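Local coordinates for UPF0045 protein MJ1052 (Methanocaldococcus jannaschii, PDB 2EKY) that is of unknown function but probably binds thiamine or a related small ligand as a tetramer of ferredoxin-like subunits, at residues V11-L16 / V74-K79; K27-V32 / K61-T66; Y36-E41 / L53-K58. All blocks are in the same frame, centred on the assembly; numbering follows the deposited sequence.

Interaction 1: residues V11-L16 / V74-K79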
# COMPACT_ATOMS: atom_id res chain seq x y z
N VAL B 11 6.75 3.96 -5.47
CA VAL B 11 5.81 3.51 -6.48
C VAL B 11 6.06 2.05 -6.83
O VAL B 11 7.18 1.56 -6.73
CB VAL B 11 5.96 4.33 -7.78
CG1 VAL B 11 5.08 3.74 -8.88
CG2 VAL B 11 5.62 5.79 -7.53
N SER B 12 5.00 1.37 -7.23
CA SER B 12 5.09 -0.01 -7.67
C SER B 12 4.06 -0.11 -8.79
O SER B 12 2.90 0.24 -8.59
CB SER B 12 4.76 -0.99 -6.55
OG SER B 12 3.40 -0.93 -6.18
N ILE B 13 4.51 -0.54 -9.97
CA ILE B 13 3.63 -0.70 -11.12
C ILE B 13 3.53 -2.20 -11.37
O ILE B 13 4.49 -2.82 -11.81
CB ILE B 13 4.21 -0.03 -12.40
CG1 ILE B 13 4.60 1.43 -12.12
CG2 ILE B 13 3.19 -0.09 -13.53
CD1 ILE B 13 3.45 2.33 -11.79
N ILE B 14 2.37 -2.78 -11.07
CA ILE B 14 2.17 -4.22 -11.23
C ILE B 14 1.40 -4.59 -12.49
O ILE B 14 0.20 -4.35 -12.58
CB ILE B 14 1.43 -4.81 -10.02
CG1 ILE B 14 2.18 -4.47 -8.73
CG2 ILE B 14 1.28 -6.32 -10.18
CD1 ILE B 14 1.45 -4.90 -7.47
N PRO B 15 2.08 -5.17 -13.48
CA PRO B 15 1.34 -5.54 -14.69
C PRO B 15 0.68 -6.90 -14.54
O PRO B 15 1.25 -7.82 -13.96
CB PRO B 15 2.43 -5.55 -15.76
CG PRO B 15 3.61 -6.06 -15.00
CD PRO B 15 3.53 -5.31 -13.68
N LEU B 16 -0.56 -7.00 -15.02
CA LEU B 16 -1.27 -8.26 -14.99
C LEU B 16 -1.24 -8.74 -16.43
O LEU B 16 -2.08 -8.37 -17.25
CB LEU B 16 -2.71 -8.07 -14.50
CG LEU B 16 -2.90 -8.03 -12.98
CD1 LEU B 16 -2.06 -6.91 -12.38
CD2 LEU B 16 -4.37 -7.83 -12.65
N VAL B 74 -3.25 -3.04 -15.32
CA VAL B 74 -2.16 -2.61 -14.47
C VAL B 74 -2.68 -2.07 -13.14
O VAL B 74 -3.66 -1.32 -13.10
CB VAL B 74 -1.32 -1.50 -15.15
CG1 VAL B 74 -0.21 -1.02 -14.21
CG2 VAL B 74 -0.72 -2.02 -16.45
N VAL B 75 -2.03 -2.47 -12.05
CA VAL B 75 -2.40 -1.97 -10.73
C VAL B 75 -1.16 -1.22 -10.27
O VAL B 75 -0.11 -1.82 -10.04
CB VAL B 75 -2.71 -3.13 -9.74
CG1 VAL B 75 -3.05 -2.56 -8.37
CG2 VAL B 75 -3.87 -3.98 -10.26
N SER B 76 -1.28 0.10 -10.16
CA SER B 76 -0.14 0.92 -9.76
C SER B 76 -0.41 1.64 -8.46
O SER B 76 -1.51 2.14 -8.24
CB SER B 76 0.18 1.92 -10.86
OG SER B 76 0.40 1.26 -12.10
N SER B 77 0.61 1.70 -7.61
CA SER B 77 0.48 2.35 -6.31
C SER B 77 1.50 3.46 -6.15
O SER B 77 2.65 3.33 -6.57
CB SER B 77 0.69 1.32 -5.19
OG SER B 77 -0.22 0.24 -5.30
N LEU B 78 1.07 4.55 -5.53
CA LEU B 78 1.93 5.70 -5.27
C LEU B 78 1.73 6.09 -3.81
O LEU B 78 0.60 6.30 -3.38
CB LEU B 78 1.54 6.90 -6.15
CG LEU B 78 2.15 8.25 -5.76
CD1 LEU B 78 3.66 8.22 -5.98
CD2 LEU B 78 1.52 9.37 -6.57
N LYS B 79 2.81 6.15 -3.04
CA LYS B 79 2.70 6.57 -1.66
C LYS B 79 3.57 7.80 -1.50
O LYS B 79 4.74 7.78 -1.87
CB LYS B 79 3.18 5.47 -0.70
CG LYS B 79 2.98 5.84 0.77
CD LYS B 79 3.60 4.81 1.70
CE LYS B 79 2.89 3.47 1.61
NZ LYS B 79 3.55 2.47 2.50
O HOH W 1 0.70 -1.64 -7.25
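The flat groups of this contact are the peptide units of two antiparallel strands, which face each other through N-H...O bonds between Ser-12 and Ser-77 and between Ile-14 and Val-75, with Ile-14 N 33° out of the plane of the Val-75 carbonyl; side chains stand on the two faces. Val-11, Ile-13 and Pro-15 share one face with Leu-78, Ser-76 and Val-74; Ser-12 and Ile-14 share the other with Ser-77 and Val-75. Each hydrogen-bonded pair exchanges two bonds, the shorter being Ser-77 N to Ser-12 O and Ile-14 N to Val-75 O, both 2.9 Å. On the first face, Ile-13 reaches over its neighbour: CG1 beside the backbone N (chi1 -52°) and a second bend at chi2 (-65°) carry Ile-13 CD1 onto Ser-76, 3.4 Å from its CB, a tight fit. Ser-76 OG is hydrogen-bonded to His-64 of helix 53-68, so this buried hydroxyl is satisfied amid carbon. Val-11 CG2 presses nearly as closely against Leu-78 CD1 (3.5 Å), and Ile-13 CG2 lies 3.6 Å from Val-74 CG1. The helices of the ferredoxin-like fold cover this face, with Val-11 packing on Phe-33 and Phe-60. The second face is wetter. A water bridges Ser-12 OG and Ser-77 OG and donates at 2.9 Å to Val-75 O, a carbonyl that also accepts from Ile-14 N. Ile-14 here packs on Ile-14 of the third subunit, while the far edge of strand 73-83 pairs antiparallel with a strand of the second subunit. The chemistry thus divides by face: branched carbons and one paired serine seal the strands to the helices, while serines and a bound water line part of the face turned to other subunits.

Interaction 2: residues K27-V32 / K61-T66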
# COMPACT_ATOMS: atom_id res chain seq x y z
N LYS B 27 10.96 -2.74 -15.74
CA LYS B 27 12.10 -1.94 -16.17
C LYS B 27 11.63 -0.79 -17.05
O LYS B 27 12.18 0.30 -17.00
CB LYS B 27 13.13 -2.78 -16.93
CG LYS B 27 14.34 -1.96 -17.36
CD LYS B 27 15.48 -2.80 -17.87
CE LYS B 27 16.68 -1.91 -18.21
NZ LYS B 27 17.08 -1.07 -17.04
N LYS B 28 10.60 -1.05 -17.86
CA LYS B 28 10.06 -0.02 -18.73
C LYS B 28 9.57 1.15 -17.89
O LYS B 28 9.78 2.31 -18.23
CB LYS B 28 8.90 -0.60 -19.56
CG LYS B 28 8.53 0.24 -20.76
CD LYS B 28 7.68 -0.57 -21.72
CE LYS B 28 7.70 0.03 -23.11
NZ LYS B 28 7.05 -0.88 -24.11
N ALA B 29 8.90 0.84 -16.78
CA ALA B 29 8.39 1.87 -15.88
C ALA B 29 9.55 2.62 -15.23
O ALA B 29 9.52 3.85 -15.12
CB ALA B 29 7.52 1.23 -14.80
N ILE B 30 10.57 1.89 -14.80
CA ILE B 30 11.72 2.52 -14.16
C ILE B 30 12.41 3.49 -15.11
O ILE B 30 12.82 4.57 -14.71
CB ILE B 30 12.73 1.47 -13.67
CG1 ILE B 30 12.11 0.67 -12.51
CG2 ILE B 30 14.02 2.15 -13.23
CD1 ILE B 30 12.96 -0.50 -12.05
N GLU B 31 12.52 3.10 -16.38
CA GLU B 31 13.15 3.96 -17.37
C GLU B 31 12.35 5.24 -17.54
O GLU B 31 12.90 6.30 -17.81
CB GLU B 31 13.29 3.23 -18.71
CG GLU B 31 14.39 2.16 -18.69
CD GLU B 31 15.71 2.70 -18.17
OE1 GLU B 31 16.21 3.69 -18.73
OE2 GLU B 31 16.24 2.14 -17.19
N VAL B 32 11.03 5.13 -17.38
CA VAL B 32 10.17 6.30 -17.48
C VAL B 32 10.50 7.26 -16.35
O VAL B 32 10.71 8.45 -16.58
CB VAL B 32 8.68 5.92 -17.41
CG1 VAL B 32 7.84 7.17 -17.20
CG2 VAL B 32 8.26 5.22 -18.69
N LYS B 61 1.80 8.74 -13.62
CA LYS B 61 0.80 8.51 -14.65
C LYS B 61 1.43 7.96 -15.93
O LYS B 61 0.88 7.04 -16.54
CB LYS B 61 0.04 9.80 -14.98
CG LYS B 61 -1.11 9.56 -15.95
CD LYS B 61 -1.75 10.84 -16.48
CE LYS B 61 -2.87 10.49 -17.46
NZ LYS B 61 -3.47 11.67 -18.15
N GLU B 62 2.57 8.50 -16.33
CA GLU B 62 3.20 8.04 -17.55
C GLU B 62 3.76 6.62 -17.43
O GLU B 62 3.68 5.84 -18.38
CB GLU B 62 4.31 9.01 -17.97
CG GLU B 62 4.98 8.67 -19.30
CD GLU B 62 4.00 8.54 -20.45
OE1 GLU B 62 2.91 9.15 -20.39
OE2 GLU B 62 4.32 7.85 -21.44
N ALA B 63 4.33 6.29 -16.27
CA ALA B 63 4.88 4.95 -16.06
C ALA B 63 3.74 3.93 -16.09
O ALA B 63 3.85 2.88 -16.74
CB ALA B 63 5.63 4.88 -14.72
N HIS B 64 2.66 4.25 -15.40
CA HIS B 64 1.47 3.40 -15.34
C HIS B 64 0.94 3.19 -16.76
O HIS B 64 0.66 2.06 -17.18
CB HIS B 64 0.39 4.06 -14.49
CG HIS B 64 -0.96 3.43 -14.61
ND1 HIS B 64 -1.31 2.27 -13.97
CD2 HIS B 64 -2.05 3.81 -15.32
CE1 HIS B 64 -2.55 1.96 -14.26
NE2 HIS B 64 -3.03 2.88 -15.08
N SER B 65 0.80 4.29 -17.49
CA SER B 65 0.28 4.25 -18.85
C SER B 65 1.15 3.49 -19.84
O SER B 65 0.64 2.80 -20.72
CB SER B 65 0.04 5.67 -19.36
OG SER B 65 -0.86 6.37 -18.51
N THR B 66 2.47 3.62 -19.71
CA THR B 66 3.37 2.94 -20.62
C THR B 66 3.32 1.42 -20.44
O THR B 66 3.46 0.67 -21.40
CB THR B 66 4.83 3.42 -20.46
OG1 THR B 66 4.88 4.84 -20.58
CG2 THR B 66 5.70 2.82 -21.54
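Val-32 of helix 23-35 reaches across to Ala-63 and its neighbours on helix 53-68 and can be followed outward from the backbone. Val-32 CB lies 4.1 Å from Ala-63 CA, over the partner backbone itself. Beyond it the two methyls part. Val-32 CG1, placed opposite the backbone N (chi1 167°), rests 3.7 Å from Ala-63 N and touches Glu-62 CG and Ala-63 CB as well, whereas Val-32 CG2 slides past Thr-66 and ends 3.9 Å from its OG1. The valine is thus flanked by Glu-62 on one branch and Thr-66 on the other, with Ala-63 between them.

One turn earlier, two alanines let the backbones come close: Ala-29 CB is 4.1 Å from Ala-63 CB, and the local axes approach to 8.6 Å. These are the two helices of the beta-alpha-beta-beta-alpha-beta ferredoxin-like fold, lying side by side on one face of the antiparallel sheet and running nearly antiparallel at 152°. The contact is mainly apolar, and the polar groups nearby look to their own helix or to residues beyond the segments.

Thr-66 OG1 is turned back to Glu-62 O, to which it donates at 2.7 Å. The same carbonyl accepts Thr-66 N from the opposite face of its plane, so two bonds grip it and the threonine is held with CG2 facing Lys-28. The extended chain of Lys-28 crosses that methyl at about a right angle, CG, CD and CE all touching it, the nearest being Lys-28 CE to Thr-66 CG2 at 3.8 Å. Lys-28 NZ then forms a salt bridge with Asp-70, in the loop after helix 53-68.

On the far side of that helix, Lys-61 pairs with Asp-54 of the second subunit.

Interaction 3: residues Y36-E41 / L53-K58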
# COMPACT_ATOMS: atom_id res chain seq x y z
N TYR B 36 12.42 11.71 -15.94
CA TYR B 36 11.94 12.91 -15.27
C TYR B 36 13.00 13.49 -14.35
O TYR B 36 14.05 12.89 -14.12
CB TYR B 36 10.65 12.62 -14.50
CG TYR B 36 9.47 12.32 -15.40
CD1 TYR B 36 9.35 11.09 -16.05
CD2 TYR B 36 8.50 13.30 -15.65
CE1 TYR B 36 8.30 10.85 -16.94
CE2 TYR B 36 7.45 13.06 -16.53
CZ TYR B 36 7.36 11.84 -17.17
OH TYR B 36 6.33 11.61 -18.06
N ASP B 37 12.71 14.67 -13.82
CA ASP B 37 13.63 15.38 -12.93
C ASP B 37 13.48 14.88 -11.50
O ASP B 37 13.00 15.60 -10.61
CB ASP B 37 13.34 16.88 -13.03
CG ASP B 37 14.40 17.73 -12.38
OD1 ASP B 37 15.57 17.28 -12.33
OD2 ASP B 37 14.08 18.85 -11.93
N LEU B 38 13.90 13.64 -11.28
CA LEU B 38 13.77 13.01 -9.98
C LEU B 38 14.97 12.15 -9.62
O LEU B 38 15.71 11.70 -10.49
CB LEU B 38 12.55 12.09 -9.97
CG LEU B 38 11.23 12.62 -10.55
CD1 LEU B 38 10.35 11.45 -10.96
CD2 LEU B 38 10.55 13.50 -9.53
N LYS B 39 15.16 11.94 -8.32
CA LYS B 39 16.21 11.07 -7.84
C LYS B 39 15.47 9.74 -7.77
O LYS B 39 14.37 9.66 -7.21
CB LYS B 39 16.69 11.49 -6.44
CG LYS B 39 17.72 10.54 -5.84
CD LYS B 39 18.23 11.05 -4.50
CE LYS B 39 19.24 10.09 -3.89
NZ LYS B 39 19.72 10.54 -2.55
N VAL B 40 16.05 8.70 -8.35
CA VAL B 40 15.40 7.40 -8.39
C VAL B 40 16.24 6.33 -7.70
O VAL B 40 17.41 6.14 -8.04
CB VAL B 40 15.13 6.98 -9.85
CG1 VAL B 40 14.40 5.65 -9.90
CG2 VAL B 40 14.32 8.06 -10.56
N GLU B 41 15.64 5.63 -6.75
CA GLU B 41 16.31 4.57 -6.01
C GLU B 41 15.41 3.35 -5.99
O GLU B 41 14.48 3.28 -5.20
CB GLU B 41 16.59 5.01 -4.57
CG GLU B 41 17.59 6.14 -4.43
CD GLU B 41 18.95 5.79 -4.99
OE1 GLU B 41 19.38 4.63 -4.80
OE2 GLU B 41 19.58 6.67 -5.61
N LEU B 53 6.42 17.31 -6.18
CA LEU B 53 5.19 16.52 -6.15
C LEU B 53 4.51 16.39 -7.52
O LEU B 53 4.07 15.31 -7.89
CB LEU B 53 4.19 17.12 -5.15
CG LEU B 53 2.83 16.45 -5.04
CD1 LEU B 53 2.99 14.96 -4.76
CD2 LEU B 53 2.03 17.10 -3.93
N ASP B 54 4.44 17.49 -8.26
CA ASP B 54 3.80 17.43 -9.58
C ASP B 54 4.60 16.58 -10.56
O ASP B 54 4.02 15.86 -11.37
CB ASP B 54 3.60 18.84 -10.16
CG ASP B 54 2.62 19.67 -9.35
OD1 ASP B 54 1.63 19.11 -8.85
OD2 ASP B 54 2.84 20.90 -9.22
N GLU B 55 5.93 16.66 -10.49
CA GLU B 55 6.77 15.88 -11.38
C GLU B 55 6.56 14.39 -11.07
O GLU B 55 6.54 13.55 -11.97
CB GLU B 55 8.24 16.26 -11.21
CG GLU B 55 9.19 15.58 -12.19
CD GLU B 55 9.18 16.21 -13.58
OE1 GLU B 55 8.17 16.83 -13.96
OE2 GLU B 55 10.19 16.06 -14.30
N ILE B 56 6.41 14.06 -9.79
CA ILE B 56 6.19 12.67 -9.40
C ILE B 56 4.82 12.17 -9.88
O ILE B 56 4.70 11.03 -10.35
CB ILE B 56 6.32 12.51 -7.87
CG1 ILE B 56 7.80 12.61 -7.48
CG2 ILE B 56 5.70 11.18 -7.42
CD1 ILE B 56 8.06 12.64 -5.99
N LEU B 57 3.80 13.01 -9.77
CA LEU B 57 2.47 12.62 -10.22
C LEU B 57 2.46 12.41 -11.74
O LEU B 57 1.83 11.48 -12.24
CB LEU B 57 1.44 13.68 -9.81
CG LEU B 57 1.08 13.66 -8.32
CD1 LEU B 57 0.42 14.96 -7.91
CD2 LEU B 57 0.17 12.47 -8.02
N LYS B 58 3.18 13.27 -12.46
CA LYS B 58 3.26 13.15 -13.92
C LYS B 58 4.00 11.87 -14.29
O LYS B 58 3.56 11.12 -15.16
CB LYS B 58 4.01 14.34 -14.52
CG LYS B 58 3.36 15.68 -14.28
CD LYS B 58 4.27 16.81 -14.73
CE LYS B 58 3.71 18.16 -14.34
NZ LYS B 58 4.59 19.27 -14.80
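Asp-37 N donates to Glu-55 OE2 at 2.9 Å in an almost straight bond (173°), taken on the anti lone pair of that oxygen. The bend in Glu-55 at chi2 (78°) brings the carboxylate up to the chain at Asp-37, the centre of an inverse gamma turn, and also to Tyr-36. There Glu-55 CD sits in plane at the ring edge, 3.6 Å from Tyr-36 CD2, with ring and carboxylate planes 77° apart. The tight carbon packing is at Leu-38, whose CD2 fits against both Ile-56 CG1 (3.5 Å) and Glu-55 CG (3.6 Å). Toward solvent the contact thins: of the Lys-58 side chain, CB approaches Tyr-36 CE2 at 4.2 Å while the rest leads away, and Lys-58 O lies 4.0 Å from Tyr-36 OH. Were Glu-55 replaced by an alanine, Asp-37 N would probably lose its acceptor, and Leu-38 and Tyr-36 part of their cover. The side chain of Asp-37 turns elsewhere: OD2 accepts from Ile-2 N, tying in the N-terminus. The loop thus joins the end of helix 23-35 to strand 39-42 across the first turns of helix 53-68, whose Ile-56 also packs on Leu-78 of strand 73-83.

In the fold
Along the chain the contacts enclose one another: interaction 1 joins the first and last strands in the chain, neighbours in the sheet, interaction 2 the two helices between them, and interaction 3 the loop leading into strand 39-42 with helix 53-68. Interactions 1 and 2 lie 10 Å apart between centres and meet where Ile-13 CG1 packs on Ala-29 CB. Interactions 2 and 3, 12 Å apart, share helix 53-68, with Tyr-36 OH packing on Glu-62 CB. Interactions 1 and 3, 15 Å apart, meet through Leu-78 and Leu-57. Helix 53-68 therefore links all three, setting the helical layer on a sheet that continues into the second subunit.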